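Local coordinates for protein anti-restriction endonuclease (Enterobacteria phage T4, PDB 3WX4) that mimics DNA to block DNA binding by the bacterial histone-like protein H-NS and strongly inhibits the host McrA restriction endonuclease, at residues D73-K76 against T77-I80; N34-V37 against E38-L42. All coordinates share one frame; numbering follows the deposited sequence.

Overall arrangement
Two amphipathic helices of one small alpha/beta protein illustrate how a helical turn adapts to its place in the fold. Contact 1 (73-76 with 77-80) lies on helix 71-84 and contact 2 (34-37 with 38-42) on helix 26-43, their centres about 13 Å apart. Both rest on i to i+4 backbone hydrogen bonds, and each presents a buried aliphatic pair to the interior, Val74 with Ile78 and Leu36 with Leu40. The two rows meet where Ile78 packs on Leu40. Their outer sides differ: contact 1 carries Asp73, Lys76 and Ile80, a mixed surface, whereas contact 2 carries Glu35, Glu38 and Glu39, acidic groups consistent with the protein's mimicry of DNA.

Contact 1. Residues D73-K76 against T77-I80; sequences DVLK and TIMI
Ile78 lies one turn after Val74 on the amphipathic alpha-helix 71-84, and the two illustrate how a helix keeps its backbone regular while building an apolar face. The amide N of Ile78 donates to Val74 O over 2.9 Å, an almost straight bond with an angle of 167° at the hydrogen. CG1 of Ile78 stands anti to its own carbonyl carbon (chi1 -68°), which sends the longer branch back along the helix, and its CD1 comes within 3.7 Å of Val74 CG1. The Leu75 and Ile78 side chains run side by side, with Leu75 CD2 4.1 Å from Ile78 CD1. This face rests on the three-stranded sheet, and Leu75 also packs on Ile2 of the second subunit. Thr77 belongs to the next side of the helix: its N bonds to Asp73 O at 3.1 Å, and its OG1, beside that same N, is 3.2 Å from Asp73 O. The extended chain of Lys76 leads out to the exposed side; what meets the next turn is its CB, 3.1 Å from Thr77 N, and its carbonyl O. That O takes the amide of Ile80 at 3.0 Å, and CG1 of Ile80 folds back to within 3.4 Å of Lys76 O.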
# COMPACT_ATOMS: atom_id res chain seq x y z
N ASP A 73 -11.29 5.20 8.65
CA ASP A 73 -11.97 4.13 7.92
C ASP A 73 -11.07 2.89 7.84
O ASP A 73 -11.57 1.74 7.86
CB ASP A 73 -12.34 4.56 6.50
CG ASP A 73 -13.43 5.66 6.48
OD1 ASP A 73 -14.36 5.58 7.34
OD2 ASP A 73 -13.33 6.57 5.62
N VAL A 74 -9.77 3.11 7.72
CA VAL A 74 -8.83 2.00 7.64
C VAL A 74 -8.90 1.20 8.95
O VAL A 74 -8.94 -0.02 8.92
CB VAL A 74 -7.35 2.47 7.42
CG1 VAL A 74 -6.41 1.22 7.48
CG2 VAL A 74 -7.20 3.19 6.03
N LEU A 75 -8.95 1.89 10.08
CA LEU A 75 -9.00 1.16 11.34
C LEU A 75 -10.25 0.33 11.46
O LEU A 75 -10.21 -0.75 12.00
CB LEU A 75 -8.85 2.13 12.51
CG LEU A 75 -7.57 3.00 12.39
CD1 LEU A 75 -7.47 3.95 13.58
CD2 LEU A 75 -6.31 2.13 12.30
N LYS A 76 -11.37 0.81 10.94
CA LYS A 76 -12.60 0.06 11.05
C LYS A 76 -12.48 -1.21 10.25
O LYS A 76 -12.98 -2.26 10.65
CB LYS A 76 -13.79 0.85 10.48
CG LYS A 76 -14.51 1.77 11.45
CD LYS A 76 -15.76 2.34 10.71
CE LYS A 76 -16.61 3.29 11.59
NZ LYS A 76 -17.77 3.87 10.77
N THR A 77 -11.87 -1.10 9.08
CA THR A 77 -11.72 -2.25 8.22
C THR A 77 -10.80 -3.27 8.93
O THR A 77 -11.09 -4.46 8.97
CB THR A 77 -11.09 -1.84 6.88
OG1 THR A 77 -11.98 -0.94 6.20
CG2 THR A 77 -10.88 -3.08 5.97
N ILE A 78 -9.69 -2.79 9.47
CA ILE A 78 -8.77 -3.71 10.16
C ILE A 78 -9.53 -4.44 11.28
O ILE A 78 -9.48 -5.67 11.37
CB ILE A 78 -7.58 -2.92 10.75
CG1 ILE A 78 -6.70 -2.36 9.63
CG2 ILE A 78 -6.72 -3.85 11.69
CD1 ILE A 78 -5.74 -1.33 10.13
N MET A 79 -10.28 -3.71 12.09
CA MET A 79 -10.99 -4.36 13.18
C MET A 79 -12.02 -5.35 12.74
O MET A 79 -12.22 -6.36 13.41
CB MET A 79 -11.60 -3.34 14.15
CG MET A 79 -10.54 -2.47 14.79
SD MET A 79 -9.24 -3.56 15.65
CE MET A 79 -10.32 -4.54 16.68
N ILE A 80 -12.69 -5.10 11.61
CA ILE A 80 -13.66 -6.09 11.13
C ILE A 80 -12.95 -7.43 10.90
O ILE A 80 -13.45 -8.50 11.25
CB ILE A 80 -14.33 -5.63 9.80
CG1 ILE A 80 -15.44 -4.62 10.12
CG2 ILE A 80 -14.93 -6.82 9.06
CD1 ILE A 80 -15.83 -3.70 8.93

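Contact 2. Residues N34-V37 against E38-L42; sequences NELV and EELHL
From Asn34 to His41 the backbone of helix 26-43 follows the alpha-helical i to i+4 pattern, with Glu38 N bonded to Asn34 O, Glu39 N to Glu35 O, Leu40 N to Leu36 O and His41 N to Val37 O. The bonds are not identical: Glu39 N meets Glu35 O nearly head-on at 2.8 Å, whereas Glu38 N sits well above the carbonyl plane of Asn34, at 3.1 Å from its O. Three pairs of side chains, each one turn apart, run alongside one another. On the buried side CD1 of Leu36 meets CD1 of Leu40 at 3.8 Å; this pair packs against Tyr81 of helix 71-84, and Leu40 reaches on to Phe47 and Ile49 of the sheet. Val37 extends CG1 anti to its backbone N (chi1 168°), bringing that methyl 3.8 Å from CE1 of the His41 ring. NE2 of His41 is hydrogen-bonded to the backbone N of Ile49, which ties this end of the helix to strand 47-51, and His41 also packs on Asn45 of the second subunit. On the outer side Glu35 and Glu39 project together as extended chains. Their carboxylates are stacked with planes only 11° apart, Glu35 OE1 lying 4.0 Å from Glu39 OE1, while Glu35 OE2 is hydrogen-bonded to Tyr85 OH. That hydroxyl helps to fix the carboxylate and may ease the repulsion, although such closeness may raise the pKa of one or both acids. With Glu38 also exposed, the chemistry suggests a locally acidic surface on this helix, which would be consistent with DNA mimicry.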
# COMPACT_ATOMS: atom_id res chain seq x y z
N ASN A 34 -0.11 -13.02 10.45
CA ASN A 34 0.40 -13.03 9.08
C ASN A 34 -0.75 -13.24 8.04
O ASN A 34 -0.64 -12.74 6.92
CB ASN A 34 1.55 -14.03 8.98
CG ASN A 34 2.89 -13.43 9.52
OD1 ASN A 34 3.60 -12.69 8.79
ND2 ASN A 34 3.19 -13.68 10.83
N GLU A 35 -1.80 -13.96 8.41
CA GLU A 35 -2.95 -14.13 7.52
C GLU A 35 -3.71 -12.82 7.50
O GLU A 35 -4.19 -12.38 6.45
CB GLU A 35 -3.88 -15.24 7.98
CG GLU A 35 -5.09 -15.36 7.06
CD GLU A 35 -6.11 -16.42 7.49
OE1 GLU A 35 -6.05 -17.53 6.93
OE2 GLU A 35 -6.98 -16.18 8.39
N LEU A 36 -3.77 -12.15 8.66
CA LEU A 36 -4.47 -10.88 8.73
C LEU A 36 -3.88 -9.85 7.77
O LEU A 36 -4.60 -9.19 6.97
CB LEU A 36 -4.46 -10.36 10.18
CG LEU A 36 -4.97 -8.93 10.39
CD1 LEU A 36 -6.48 -8.91 10.16
CD2 LEU A 36 -4.67 -8.49 11.86
N VAL A 37 -2.57 -9.68 7.84
CA VAL A 37 -1.87 -8.74 7.00
C VAL A 37 -1.99 -9.14 5.53
O VAL A 37 -2.17 -8.30 4.65
CB VAL A 37 -0.36 -8.69 7.41
CG1 VAL A 37 0.45 -7.93 6.38
CG2 VAL A 37 -0.25 -7.95 8.80
N GLU A 38 -1.92 -10.42 5.26
CA GLU A 38 -2.00 -10.83 3.86
C GLU A 38 -3.40 -10.56 3.29
O GLU A 38 -3.52 -10.02 2.18
CB GLU A 38 -1.69 -12.31 3.76
CG GLU A 38 -1.79 -12.83 2.33
CD GLU A 38 -1.39 -14.26 2.29
OE1 GLU A 38 -0.22 -14.55 2.66
OE2 GLU A 38 -2.25 -15.10 1.93
N GLU A 39 -4.43 -10.91 4.05
CA GLU A 39 -5.80 -10.70 3.59
C GLU A 39 -6.14 -9.23 3.48
O GLU A 39 -6.86 -8.86 2.54
CB GLU A 39 -6.84 -11.42 4.47
CG GLU A 39 -6.90 -12.92 4.18
CD GLU A 39 -8.04 -13.68 4.91
OE1 GLU A 39 -8.12 -14.94 4.73
OE2 GLU A 39 -8.84 -13.02 5.66
N LEU A 40 -5.67 -8.40 4.39
CA LEU A 40 -5.95 -6.97 4.30
C LEU A 40 -5.33 -6.40 3.03
O LEU A 40 -5.92 -5.56 2.35
CB LEU A 40 -5.44 -6.20 5.53
CG LEU A 40 -6.27 -6.43 6.82
CD1 LEU A 40 -5.48 -5.93 8.05
CD2 LEU A 40 -7.66 -5.69 6.72
N HIS A 41 -4.13 -6.87 2.70
CA HIS A 41 -3.49 -6.40 1.48
C HIS A 41 -4.16 -6.95 0.23
O HIS A 41 -4.22 -6.28 -0.80
CB HIS A 41 -2.01 -6.80 1.47
CG HIS A 41 -1.17 -5.91 2.33
ND1 HIS A 41 0.00 -6.33 2.92
CD2 HIS A 41 -1.34 -4.61 2.69
CE1 HIS A 41 0.53 -5.32 3.60
NE2 HIS A 41 -0.27 -4.27 3.47
N LEU A 42 -4.68 -8.17 0.30
CA LEU A 42 -5.27 -8.71 -0.91
C LEU A 42 -6.61 -8.06 -1.23
O LEU A 42 -6.93 -7.85 -2.40
CB LEU A 42 -5.42 -10.24 -0.81
CG LEU A 42 -4.10 -11.04 -0.94
CD1 LEU A 42 -4.34 -12.53 -0.71
CD2 LEU A 42 -3.48 -10.84 -2.35